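Local structure of protein SMG-7 (Caenorhabditis elegans, 3ZHE) at residues Q75-I79 with L139-K143; L133-D138 with Y152-S156. The protein takes part in nonsense-mediated mRNA decay, forming a heterodimer with SMG-5 through 14-3-3-like domains. Residues are numbered along the deposited sequence.

Overall arrangement
From the N terminus, the chain first reaches Q75-I79 in helix 68-92. It then runs through 59 intervening residues before L139-K143 at the end of helix 122-142 closes contact 1. The same helix carries L133-D138, immediately before L139-K143. Contact 2 closes a much shorter loop of 13 residues, when helix 146-159 turns back with Y152-S156. The segments alternate along the chain, so the two contacts cross rather than nest. Helix 122-142 thus joins helix 68-92 to helix 146-159. The contact centres are about 12 Å apart. They touch where M140 packs on Y152 and where R141 NH1 lies 3.0 Å from Y153 OH, a probable hydrogen bond.

Contact 1: residues Q75-I79 with L139-K143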
loop_
_atom_site.group_PDB
_atom_site.type_symbol
_atom_site.label_atom_id
_atom_site.label_comp_id
_atom_site.label_asym_id
_atom_site.label_seq_id
_atom_site.Cartn_x
_atom_site.Cartn_y
_atom_site.Cartn_z
ATOM N N GLN B 75 15.651 -15.263 -6.961
ATOM C CA GLN B 75 14.333 -14.998 -6.386
ATOM C C GLN B 75 14.237 -13.575 -5.847
ATOM O O GLN B 75 13.299 -12.841 -6.165
ATOM C CB GLN B 75 14.013 -15.995 -5.268
ATOM C CG GLN B 75 13.591 -17.377 -5.745
ATOM C CD GLN B 75 13.438 -18.361 -4.599
ATOM O OE1 GLN B 75 13.909 -18.116 -3.488
ATOM N NE2 GLN B 75 12.773 -19.480 -4.864
ATOM N N ASN B 76 15.207 -13.191 -5.022
ATOM C CA ASN B 76 15.244 -11.839 -4.481
ATOM C C ASN B 76 15.394 -10.793 -5.585
ATOM O O ASN B 76 14.807 -9.706 -5.505
ATOM C CB ASN B 76 16.353 -11.700 -3.435
ATOM C CG ASN B 76 16.094 -12.537 -2.196
ATOM O OD1 ASN B 76 14.945 -12.788 -1.831
ATOM N ND2 ASN B 76 17.165 -12.973 -1.542
ATOM N N LEU B 77 16.165 -11.127 -6.619
ATOM C CA LEU B 77 16.261 -10.258 -7.790
ATOM C C LEU B 77 14.878 -10.041 -8.401
ATOM O O LEU B 77 14.487 -8.909 -8.711
ATOM C CB LEU B 77 17.205 -10.855 -8.833
ATOM C CG LEU B 77 17.286 -10.111 -10.169
ATOM C CD1 LEU B 77 17.741 -8.677 -9.961
ATOM C CD2 LEU B 77 18.218 -10.832 -11.130
ATOM N N ALA B 78 14.141 -11.137 -8.556
ATOM C CA ALA B 78 12.774 -11.093 -9.063
ATOM C C ALA B 78 11.883 -10.173 -8.227
ATOM O O ALA B 78 11.198 -9.293 -8.768
ATOM C CB ALA B 78 12.191 -12.495 -9.109
ATOM N N ILE B 79 11.895 -10.388 -6.912
ATOM C CA ILE B 79 11.125 -9.567 -5.979
ATOM C C ILE B 79 11.431 -8.088 -6.176
ATOM O O ILE B 79 10.519 -7.255 -6.253
ATOM C CB ILE B 79 11.418 -9.954 -4.513
ATOM C CG1 ILE B 79 10.907 -11.365 -4.214
ATOM C CG2 ILE B 79 10.792 -8.949 -3.558
ATOM C CD1 ILE B 79 11.200 -11.831 -2.801
ATOM N N LEU B 139 5.973 -15.258 -6.061
ATOM C CA LEU B 139 7.324 -15.047 -5.558
ATOM C C LEU B 139 7.440 -15.410 -4.084
ATOM O O LEU B 139 8.422 -16.023 -3.665
ATOM C CB LEU B 139 7.763 -13.600 -5.782
ATOM C CG LEU B 139 7.967 -13.188 -7.240
ATOM C CD1 LEU B 139 8.450 -11.751 -7.327
ATOM C CD2 LEU B 139 8.944 -14.128 -7.931
ATOM N N MET B 140 6.435 -15.031 -3.300
ATOM C CA MET B 140 6.420 -15.384 -1.886
ATOM C C MET B 140 6.287 -16.892 -1.699
ATOM O O MET B 140 6.822 -17.453 -0.744
ATOM C CB MET B 140 5.297 -14.656 -1.143
ATOM C CG MET B 140 5.459 -13.144 -1.098
ATOM S SD MET B 140 7.103 -12.621 -0.574
ATOM C CE MET B 140 7.145 -13.231 1.107
ATOM N N ARG B 141 5.580 -17.548 -2.616
ATOM C CA ARG B 141 5.416 -18.996 -2.535
ATOM C C ARG B 141 6.730 -19.709 -2.836
ATOM O O ARG B 141 7.061 -20.710 -2.198
ATOM C CB ARG B 141 4.321 -19.487 -3.484
ATOM C CG ARG B 141 3.765 -20.853 -3.101
ATOM C CD ARG B 141 2.777 -21.384 -4.126
ATOM N NE ARG B 141 3.444 -22.047 -5.243
ATOM C CZ ARG B 141 3.558 -21.530 -6.462
ATOM N NH1 ARG B 141 3.042 -20.338 -6.728
ATOM N NH2 ARG B 141 4.182 -22.207 -7.416
ATOM N N TYR B 142 7.471 -19.189 -3.810
ATOM C CA TYR B 142 8.774 -19.744 -4.166
ATOM C C TYR B 142 9.751 -19.632 -2.999
ATOM O O TYR B 142 10.605 -20.497 -2.805
ATOM C CB TYR B 142 9.360 -19.022 -5.384
ATOM C CG TYR B 142 8.551 -19.152 -6.657
ATOM C CD1 TYR B 142 7.679 -20.215 -6.852
ATOM C CD2 TYR B 142 8.667 -18.207 -7.668
ATOM C CE1 TYR B 142 6.944 -20.331 -8.020
ATOM C CE2 TYR B 142 7.938 -18.313 -8.836
ATOM C CZ TYR B 142 7.078 -19.376 -9.009
ATOM O OH TYR B 142 6.351 -19.481 -10.172
ATOM N N LYS B 143 9.613 -18.563 -2.220
ATOM C CA LYS B 143 10.512 -18.297 -1.101
ATOM C C LYS B 143 10.035 -18.993 0.175
ATOM O O LYS B 143 10.591 -18.788 1.256
ATOM C CB LYS B 143 10.628 -16.790 -0.874
ATOM C CG LYS B 143 11.879 -16.356 -0.135
ATOM C CD LYS B 143 11.933 -14.848 -0.007
ATOM C CE LYS B 143 13.139 -14.411 0.800
ATOM N NZ LYS B 143 13.217 -12.929 0.885
#
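Helix 68-92 meets the C-terminal end of helix 122-142 here, in the 14-3-3-like part of SMG-7. Two hydrogen bonds join the segments, both using a side-chain amide from Q75-I79. K143 is stretched out with chi1 to chi4 all t. It reaches across so that K143 NZ donates to N76 OD1 at 3.2 Å. The other bond is weak: Q75 NE2 donates to Y142 O at 3.2 Å, with an N-H...O angle of 126°. That carbonyl lies at the end of the helix, just before K143 leaves helical conformation. Q75 OE1 has its own weak hydrogen bond with H72 ND1. Two backbone amides are satisfied within the segments. K143 N donates to L139 O at 3.2 Å, and I79 N donates to Q75 O at 2.9 Å.

The polar ends of the other side chains turn elsewhere. Y142 OH is hydrogen-bonded to K54 NZ, while R141 turns to D138 and Y153.

Between the helices the contact is apolar. L139 CD2 sits 3.8 Å from A78 CB. L139 CD1 is 3.7 Å from I79 CA and 4.0 Å from I79 CG1. The aliphatic part of K143 continues this surface, with K143 CD 4.2 Å from I79 CD1. On one flank Q75 and A78 also touch helix 45-63. N76, I79 and K143 pack against the SMG-5 chain, on its E92, G91 and E95.

No salt bridge links the two segments. Leucine packing and one lysine-amide bond, backed by a weaker amide bond, join these helices at the heterodimer interface.

Contact 2: residues L133-D138 with Y152-S156; sequences LLRMGD and YYEQS
Build two regular alpha helices, 133-138 and 152-156, running nearly antiparallel. Their axes approach to 7.8 Å, with 162° between N-to-C directions and a signed crossing of -162°. Set the register with G137 CA 4.9 Å from Y152 CA and L133 CA 5.2 Å from S156 CA. G137 makes the main hollow. Y152 CB fits against it, 3.6 Å from G137 CA. A CB on G137 would clash with Y153 CE1. S156 (chi1 t) makes a smaller hollow: its CB lies 3.8 Å from L133 CB, and its OG, bonded to A130 O, lies 3.5 Å from L134 CB. Such an antiparallel pair, with small residues where helices A and B meet, is characteristic of a TPR hairpin, consistent with the repeat predicted for 130-163. Both tyrosines have chi1 m. Y152, chi2 -79°, takes M136 CB over one ring face, 4.0 Å from the centroid (CH-pi). L133 CD2 meets its edge, 4.0 Å from Y152 CD1. Y153, chi2 -27°, turns its ring edge to the first helix, with Y153 CE1 3.4 Å from L134 O. Y153 OH donates to D138 OD1 at 2.6 Å, while D138 OD2 holds R135 NH1 in a 2.5 Å salt bridge. Helix 164-176 packs on Y153 through L170 and I173.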
loop_
_atom_site.group_PDB
_atom_site.type_symbol
_atom_site.label_atom_id
_atom_site.label_comp_id
_atom_site.label_asym_id
_atom_site.label_seq_id
_atom_site.Cartn_x
_atom_site.Cartn_y
_atom_site.Cartn_z
ATOM N N LEU B 133 -0.074 -8.271 -7.839
ATOM C CA LEU B 133 -0.301 -8.944 -6.562
ATOM C C LEU B 133 -0.215 -10.465 -6.700
ATOM O O LEU B 133 0.364 -11.146 -5.845
ATOM C CB LEU B 133 -1.655 -8.535 -5.979
ATOM C CG LEU B 133 -1.746 -7.095 -5.472
ATOM C CD1 LEU B 133 -3.174 -6.738 -5.093
ATOM C CD2 LEU B 133 -0.810 -6.897 -4.290
ATOM N N LEU B 134 -0.787 -10.988 -7.781
ATOM C CA LEU B 134 -0.736 -12.419 -8.072
ATOM C C LEU B 134 0.705 -12.916 -8.154
ATOM O O LEU B 134 1.078 -13.902 -7.508
ATOM C CB LEU B 134 -1.466 -12.724 -9.384
ATOM C CG LEU B 134 -1.178 -14.084 -10.028
ATOM C CD1 LEU B 134 -1.737 -15.227 -9.191
ATOM C CD2 LEU B 134 -1.719 -14.140 -11.452
ATOM N N ARG B 135 1.516 -12.218 -8.942
ATOM C CA ARG B 135 2.896 -12.638 -9.166
ATOM C C ARG B 135 3.797 -12.439 -7.946
ATOM O O ARG B 135 4.730 -13.217 -7.727
ATOM C CB ARG B 135 3.483 -11.959 -10.407
ATOM C CG ARG B 135 2.791 -12.358 -11.702
ATOM C CD ARG B 135 2.442 -13.840 -11.700
ATOM N NE ARG B 135 1.806 -14.260 -12.944
ATOM C CZ ARG B 135 1.368 -15.493 -13.178
ATOM N NH1 ARG B 135 1.493 -16.432 -12.250
ATOM N NH2 ARG B 135 0.801 -15.787 -14.340
ATOM N N MET B 136 3.522 -11.403 -7.157
ATOM C CA MET B 136 4.205 -11.240 -5.879
ATOM C C MET B 136 3.847 -12.414 -4.978
ATOM O O MET B 136 4.675 -12.885 -4.196
ATOM C CB MET B 136 3.819 -9.920 -5.207
ATOM C CG MET B 136 4.580 -8.713 -5.725
ATOM S SD MET B 136 6.364 -8.869 -5.497
ATOM C CE MET B 136 6.466 -9.017 -3.715
ATOM N N GLY B 137 2.608 -12.881 -5.100
ATOM C CA GLY B 137 2.170 -14.074 -4.398
ATOM C C GLY B 137 2.985 -15.286 -4.806
ATOM O O GLY B 137 3.447 -16.054 -3.955
ATOM N N ASP B 138 3.161 -15.456 -6.116
ATOM C CA ASP B 138 3.999 -16.533 -6.642
ATOM C C ASP B 138 5.411 -16.464 -6.070
ATOM O O ASP B 138 5.974 -17.477 -5.648
ATOM C CB ASP B 138 4.064 -16.482 -8.173
ATOM C CG ASP B 138 2.827 -17.061 -8.832
ATOM O OD1 ASP B 138 2.163 -17.913 -8.205
ATOM O OD2 ASP B 138 2.521 -16.673 -9.979
ATOM N N TYR B 152 -1.190 -12.009 -0.472
ATOM C CA TYR B 152 -1.090 -11.486 -1.833
ATOM C C TYR B 152 -2.132 -12.124 -2.751
ATOM O O TYR B 152 -2.793 -11.437 -3.531
ATOM C CB TYR B 152 0.313 -11.718 -2.406
ATOM C CG TYR B 152 1.382 -10.774 -1.889
ATOM C CD1 TYR B 152 1.498 -9.486 -2.391
ATOM C CD2 TYR B 152 2.288 -11.181 -0.918
ATOM C CE1 TYR B 152 2.475 -8.625 -1.929
ATOM C CE2 TYR B 152 3.269 -10.326 -0.449
ATOM C CZ TYR B 152 3.358 -9.049 -0.959
ATOM O OH TYR B 152 4.332 -8.193 -0.498
ATOM N N TYR B 153 -2.274 -13.443 -2.644
ATOM C CA TYR B 153 -3.229 -14.197 -3.451
ATOM C C TYR B 153 -4.675 -13.778 -3.205
ATOM O O TYR B 153 -5.436 -13.586 -4.149
ATOM C CB TYR B 153 -3.083 -15.699 -3.194
ATOM C CG TYR B 153 -1.902 -16.338 -3.886
ATOM C CD1 TYR B 153 -1.384 -15.798 -5.055
ATOM C CD2 TYR B 153 -1.308 -17.482 -3.373
ATOM C CE1 TYR B 153 -0.304 -16.380 -5.693
ATOM C CE2 TYR B 153 -0.228 -18.070 -4.002
ATOM C CZ TYR B 153 0.270 -17.516 -5.160
ATOM O OH TYR B 153 1.345 -18.107 -5.782
ATOM N N GLU B 154 -5.053 -13.652 -1.937
ATOM C CA GLU B 154 -6.414 -13.269 -1.577
ATOM C C GLU B 154 -6.722 -11.848 -2.033
ATOM O O GLU B 154 -7.818 -11.568 -2.529
ATOM C CB GLU B 154 -6.637 -13.407 -0.068
ATOM C CG GLU B 154 -6.673 -14.843 0.433
ATOM C CD GLU B 154 -6.733 -14.928 1.946
ATOM O OE1 GLU B 154 -6.709 -13.866 2.602
ATOM O OE2 GLU B 154 -6.803 -16.056 2.479
ATOM N N GLN B 155 -5.751 -10.953 -1.864
ATOM C CA GLN B 155 -5.903 -9.582 -2.340
ATOM C C GLN B 155 -6.116 -9.565 -3.852
ATOM O O GLN B 155 -7.071 -8.961 -4.345
ATOM C CB GLN B 155 -4.689 -8.733 -1.952
ATOM C CG GLN B 155 -4.567 -8.478 -0.455
ATOM C CD GLN B 155 -3.286 -7.756 -0.081
ATOM O OE1 GLN B 155 -2.516 -7.340 -0.945
ATOM N NE2 GLN B 155 -3.051 -7.607 1.219
ATOM N N SER B 156 -5.233 -10.250 -4.574
ATOM C CA SER B 156 -5.322 -10.372 -6.027
ATOM C C SER B 156 -6.683 -10.904 -6.467
ATOM O O SER B 156 -7.296 -10.375 -7.395
ATOM C CB SER B 156 -4.208 -11.285 -6.547
ATOM O OG SER B 156 -4.430 -11.672 -7.892
#